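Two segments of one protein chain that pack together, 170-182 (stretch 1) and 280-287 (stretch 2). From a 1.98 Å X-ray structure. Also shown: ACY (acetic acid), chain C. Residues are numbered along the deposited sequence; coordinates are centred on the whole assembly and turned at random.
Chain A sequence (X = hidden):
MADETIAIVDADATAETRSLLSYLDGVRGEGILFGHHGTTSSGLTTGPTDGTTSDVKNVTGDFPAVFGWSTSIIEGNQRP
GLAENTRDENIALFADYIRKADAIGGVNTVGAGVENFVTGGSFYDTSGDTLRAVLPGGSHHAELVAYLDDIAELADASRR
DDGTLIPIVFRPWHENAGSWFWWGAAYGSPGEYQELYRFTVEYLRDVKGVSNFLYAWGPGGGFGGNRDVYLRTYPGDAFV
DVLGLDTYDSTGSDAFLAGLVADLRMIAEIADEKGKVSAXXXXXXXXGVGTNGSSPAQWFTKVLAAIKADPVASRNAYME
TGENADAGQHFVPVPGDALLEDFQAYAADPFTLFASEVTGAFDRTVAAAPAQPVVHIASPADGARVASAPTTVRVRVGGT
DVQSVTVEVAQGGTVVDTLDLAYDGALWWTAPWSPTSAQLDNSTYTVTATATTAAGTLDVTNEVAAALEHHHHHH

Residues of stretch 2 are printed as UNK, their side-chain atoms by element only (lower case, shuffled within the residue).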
# COMPACT_ATOMS: atom_id res chain seq x y z
N PHE A 170 5.39 0.18 2.03
CA PHE A 170 4.65 1.43 1.90
C PHE A 170 3.40 1.19 1.07
O PHE A 170 3.48 0.67 -0.03
CB PHE A 170 5.52 2.49 1.20
CG PHE A 170 4.80 3.77 0.95
CD1 PHE A 170 4.24 4.48 2.01
CD2 PHE A 170 4.68 4.28 -0.33
CE1 PHE A 170 3.58 5.67 1.79
CE2 PHE A 170 4.02 5.47 -0.56
CZ PHE A 170 3.47 6.17 0.50
N ARG A 171 2.25 1.57 1.62
CA ARG A 171 0.97 1.35 0.98
C ARG A 171 0.30 2.68 0.66
O ARG A 171 -0.41 3.24 1.51
CB ARG A 171 0.05 0.53 1.87
CG ARG A 171 -1.31 0.27 1.25
CD ARG A 171 -2.22 -0.54 2.17
NE ARG A 171 -3.46 -0.89 1.49
CZ ARG A 171 -4.46 -1.57 2.05
NH1 ARG A 171 -4.36 -1.98 3.31
NH2 ARG A 171 -5.54 -1.82 1.33
N PRO A 172 0.52 3.19 -0.56
CA PRO A 172 0.02 4.53 -0.89
C PRO A 172 -1.45 4.58 -1.35
O PRO A 172 -1.81 3.96 -2.34
CB PRO A 172 0.95 4.98 -2.01
CG PRO A 172 1.39 3.72 -2.67
CD PRO A 172 1.40 2.64 -1.61
N TRP A 173 -2.26 5.34 -0.61
CA TRP A 173 -3.64 5.69 -1.00
C TRP A 173 -4.64 4.55 -0.90
O TRP A 173 -5.02 3.95 -1.91
CB TRP A 173 -3.66 6.33 -2.39
CG TRP A 173 -2.55 7.32 -2.59
CD1 TRP A 173 -1.63 7.33 -3.61
CD2 TRP A 173 -2.21 8.42 -1.74
NE1 TRP A 173 -0.75 8.36 -3.43
CE2 TRP A 173 -1.09 9.06 -2.30
CE3 TRP A 173 -2.76 8.94 -0.56
CZ2 TRP A 173 -0.50 10.19 -1.73
CZ3 TRP A 173 -2.16 10.05 0.03
CH2 TRP A 173 -1.05 10.67 -0.56
N HIS A 174 -5.06 4.25 0.33
CA HIS A 174 -6.07 3.23 0.57
C HIS A 174 -7.18 3.79 1.48
O HIS A 174 -6.96 4.72 2.26
CB HIS A 174 -5.44 1.97 1.19
CG HIS A 174 -4.81 2.21 2.53
ND1 HIS A 174 -5.38 1.79 3.71
CD2 HIS A 174 -3.68 2.88 2.88
CE1 HIS A 174 -4.62 2.16 4.73
NE2 HIS A 174 -3.59 2.83 4.25
N GLU A 175 -8.37 3.21 1.35
CA GLU A 175 -9.58 3.68 2.02
C GLU A 175 -9.64 3.18 3.45
O GLU A 175 -9.52 1.98 3.69
CB GLU A 175 -10.80 3.17 1.25
CG GLU A 175 -12.15 3.46 1.89
CD GLU A 175 -12.38 4.94 2.16
OE1 GLU A 175 -12.82 5.66 1.24
OE2 GLU A 175 -12.10 5.39 3.29
N ASN A 176 -9.86 4.08 4.40
CA ASN A 176 -9.94 3.69 5.81
C ASN A 176 -11.33 3.34 6.34
O ASN A 176 -11.46 2.87 7.46
CB ASN A 176 -9.26 4.72 6.70
CG ASN A 176 -7.75 4.56 6.71
OD1 ASN A 176 -7.22 3.46 6.95
ND2 ASN A 176 -7.04 5.65 6.43
N ALA A 177 -12.36 3.56 5.54
CA ALA A 177 -13.71 3.06 5.86
C ALA A 177 -14.08 2.00 4.82
O ALA A 177 -13.44 1.94 3.78
CB ALA A 177 -14.71 4.20 5.84
N GLY A 178 -15.08 1.14 5.06
CA GLY A 178 -15.75 0.94 6.33
C GLY A 178 -15.38 -0.47 6.77
O GLY A 178 -14.34 -0.64 7.39
N SER A 179 -16.20 -1.47 6.43
CA SER A 179 -15.85 -2.87 6.71
C SER A 179 -15.21 -3.59 5.51
O SER A 179 -14.54 -4.61 5.68
CB SER A 179 -17.07 -3.67 7.19
OG SER A 179 -17.13 -3.70 8.61
N TRP A 180 -15.45 -3.06 4.31
CA TRP A 180 -14.87 -3.65 3.11
C TRP A 180 -13.82 -2.76 2.47
O TRP A 180 -13.09 -3.22 1.60
CB TRP A 180 -15.93 -4.02 2.07
CG TRP A 180 -17.01 -4.91 2.60
CD1 TRP A 180 -18.32 -4.58 2.82
CD2 TRP A 180 -16.87 -6.28 3.00
NE1 TRP A 180 -19.01 -5.66 3.32
CE2 TRP A 180 -18.14 -6.72 3.43
CE3 TRP A 180 -15.79 -7.19 3.02
CZ2 TRP A 180 -18.37 -8.03 3.89
CZ3 TRP A 180 -16.02 -8.48 3.47
CH2 TRP A 180 -17.30 -8.89 3.90
N PHE A 181 -13.79 -1.49 2.86
CA PHE A 181 -12.68 -0.59 2.51
C PHE A 181 -12.47 -0.35 1.01
O PHE A 181 -11.32 -0.22 0.57
CB PHE A 181 -11.36 -1.11 3.13
CG PHE A 181 -11.42 -1.40 4.61
CD1 PHE A 181 -11.15 -0.41 5.54
CD2 PHE A 181 -11.73 -2.67 5.07
CE1 PHE A 181 -11.20 -0.68 6.91
CE2 PHE A 181 -11.79 -2.95 6.44
CZ PHE A 181 -11.52 -1.95 7.36
N TRP A 182 -13.53 -0.28 0.21
CA TRP A 182 -13.34 0.09 -1.19
C TRP A 182 -13.27 1.61 -1.26
O TRP A 182 -14.12 2.29 -0.68
CB TRP A 182 -14.50 -0.36 -2.08
CG TRP A 182 -14.77 -1.83 -2.18
CD1 TRP A 182 -14.51 -2.79 -1.24
CD2 TRP A 182 -15.39 -2.49 -3.28
NE1 TRP A 182 -14.94 -4.02 -1.71
CE2 TRP A 182 -15.48 -3.86 -2.96
CE3 TRP A 182 -15.88 -2.06 -4.52
CZ2 TRP A 182 -16.04 -4.80 -3.82
CZ3 TRP A 182 -16.43 -3.00 -5.38
CH2 TRP A 182 -16.51 -4.35 -5.03
N UNK A 280 -2.70 -10.61 3.84
CA UNK A 280 -4.02 -10.24 4.35
C UNK A 280 -3.85 -8.87 5.05
O UNK A 280 -3.85 -8.78 6.28
c UNK A 280 -6.75 -10.15 5.36
c UNK A 280 -6.48 -12.16 6.64
c UNK A 280 -4.49 -11.33 5.34
c UNK A 280 -8.62 -11.03 6.66
c UNK A 280 -7.81 -12.08 7.08
c UNK A 280 -5.94 -11.21 5.77
c UNK A 280 -8.09 -10.05 5.80
N UNK A 281 -3.71 -7.82 4.26
CA UNK A 281 -3.21 -6.54 4.77
C UNK A 281 -3.99 -5.99 5.96
O UNK A 281 -3.41 -5.42 6.87
c UNK A 281 -1.82 -5.69 2.84
c UNK A 281 -3.10 -5.45 3.66
o UNK A 281 -4.24 -5.50 2.79
N UNK A 282 -5.31 -6.15 5.95
CA UNK A 282 -6.10 -5.69 7.07
C UNK A 282 -7.17 -6.68 7.46
O UNK A 282 -7.95 -7.15 6.62
c UNK A 282 -6.72 -4.33 6.76
c UNK A 282 -5.72 -3.22 6.61
n UNK A 282 -7.68 0.62 6.68
n UNK A 282 -6.90 -1.31 7.67
c UNK A 282 -7.48 -0.11 7.77
c UNK A 282 -6.45 -1.89 6.40
n UNK A 282 -7.85 0.35 8.95
N UNK A 283 -7.22 -7.00 8.75
CA UNK A 283 -8.24 -7.88 9.29
C UNK A 283 -8.64 -7.40 10.68
O UNK A 283 -7.84 -6.76 11.37
c UNK A 283 -5.07 -9.68 12.03
c UNK A 283 -7.75 -9.33 9.34
c UNK A 283 -7.68 -10.46 11.59
c UNK A 283 -5.73 -9.31 10.86
c UNK A 283 -7.04 -9.70 10.63
c UNK A 283 -5.73 -10.43 12.99
c UNK A 283 -7.04 -10.82 12.78
N UNK A 284 -9.85 -7.74 11.10
CA UNK A 284 -10.27 -7.40 12.45
C UNK A 284 -11.77 -7.56 12.66
O UNK A 284 -12.51 -7.80 11.71
N UNK A 285 -12.21 -7.46 13.91
CA UNK A 285 -13.64 -7.44 14.22
C UNK A 285 -14.21 -6.07 13.86
O UNK A 285 -13.69 -5.05 14.29
c UNK A 285 -15.36 -7.53 16.05
c UNK A 285 -13.41 -9.12 16.11
c UNK A 285 -13.88 -7.71 15.72
N UNK A 286 -15.28 -6.04 13.06
CA UNK A 286 -15.89 -4.76 12.69
C UNK A 286 -16.28 -3.99 13.94
O UNK A 286 -16.99 -4.51 14.79
o UNK A 286 -16.88 -5.67 10.65
c UNK A 286 -17.15 -4.97 11.84
N UNK A 287 -15.79 -2.76 14.05
CA UNK A 287 -16.08 -1.92 15.19
C UNK A 287 -15.16 -2.19 16.37
O UNK A 287 -15.26 -1.54 17.40
C ACY C . -18.45 -1.31 3.48
O ACY C . -17.20 -1.35 3.20
OXT ACY C . -19.29 -0.97 2.60
CH3 ACY C . -18.93 -1.79 4.81
O HOH W 1 -7.60 -0.05 4.03
O HOH W 2 -9.94 2.23 9.49

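Position 280 carries seven side-chain carbons, one leading into a six-membered ring, with no oxygen on the ring. That is phenylalanine, Phe280; its side chain is out of reach of stretch 1 and takes no part in the contact.

At position 281 three side-chain atoms follow a branched plan: one carbon bearing an oxygen and a second carbon. The oxygen lies 3.6 Å from NH1 of Arg171, too far to be counted as a hydrogen bond. A β-carbon with one oxygen and one carbon defines threonine, Thr281, with chi1 at 42° (p).

Position 282 has three carbons in a row, a nitrogen, then a carbon carrying two further nitrogens, the plan of a guanidinium. One terminal nitrogen is 2.9 Å from OD1 of Asn176 and 3.8 Å from CE1 of Phe181. This is arginine, Arg282, and that nitrogen is NH1. The CA-to-CB bond points toward stretch 1, and the side chain bends at chi3 (81°, p).

Position 283 again shows one carbon and a ring of six carbons, and its CA-to-CB bond points away from stretch 1. It is Phe283.

Position 284 has no side-chain atoms, so it is glycine. Its phi/psi of 167/171 would jam a CB against the preceding carbonyl oxygen, which independently calls for Gly284.

Position 285 has three carbons, two of them borne by the first. This short fork is valine, Val285, which is out of reach of stretch 1.

Position 286 has one carbon and one oxygen, the latter 2.8 Å from OG of Ser179. The atoms give serine, Ser286, with chi1 at -59° (m).

Position 287 lacks side-chain atoms and has a positive phi of 83°, which favours glycine: Gly287.

The contact buries 319 Å² in total and rests chiefly on Arg282, which has 111 Å² covered. Its NH1 donates a weak hydrogen bond to Asn176 OD1 (2.9 Å, 130°), while Phe181 CE1 lies over one face of the guanidinium. Two waters extend its reach: water 1 accepts from Arg282 NH1 at 2.7 Å and its oxygen lies 2.8 Å from Glu175 O, within reach of it, and water 2 accepts from Arg282 NH2 at 2.9 Å and donates to Asn176 O at 2.6 Å. Water 2 links the Asn176 carbonyl to the guanidinium, and water 1 lies between the guanidinium and the Glu175 carbonyl. Arg171 NH1 also packs against Arg282 CD at 3.7 Å. Farther along, Ser179 OG and Ser286 OG share a hydrogen bond of 2.8 Å, a second direct tie between the stretches.

Stretch 2 (280-287) FTRFGVSG
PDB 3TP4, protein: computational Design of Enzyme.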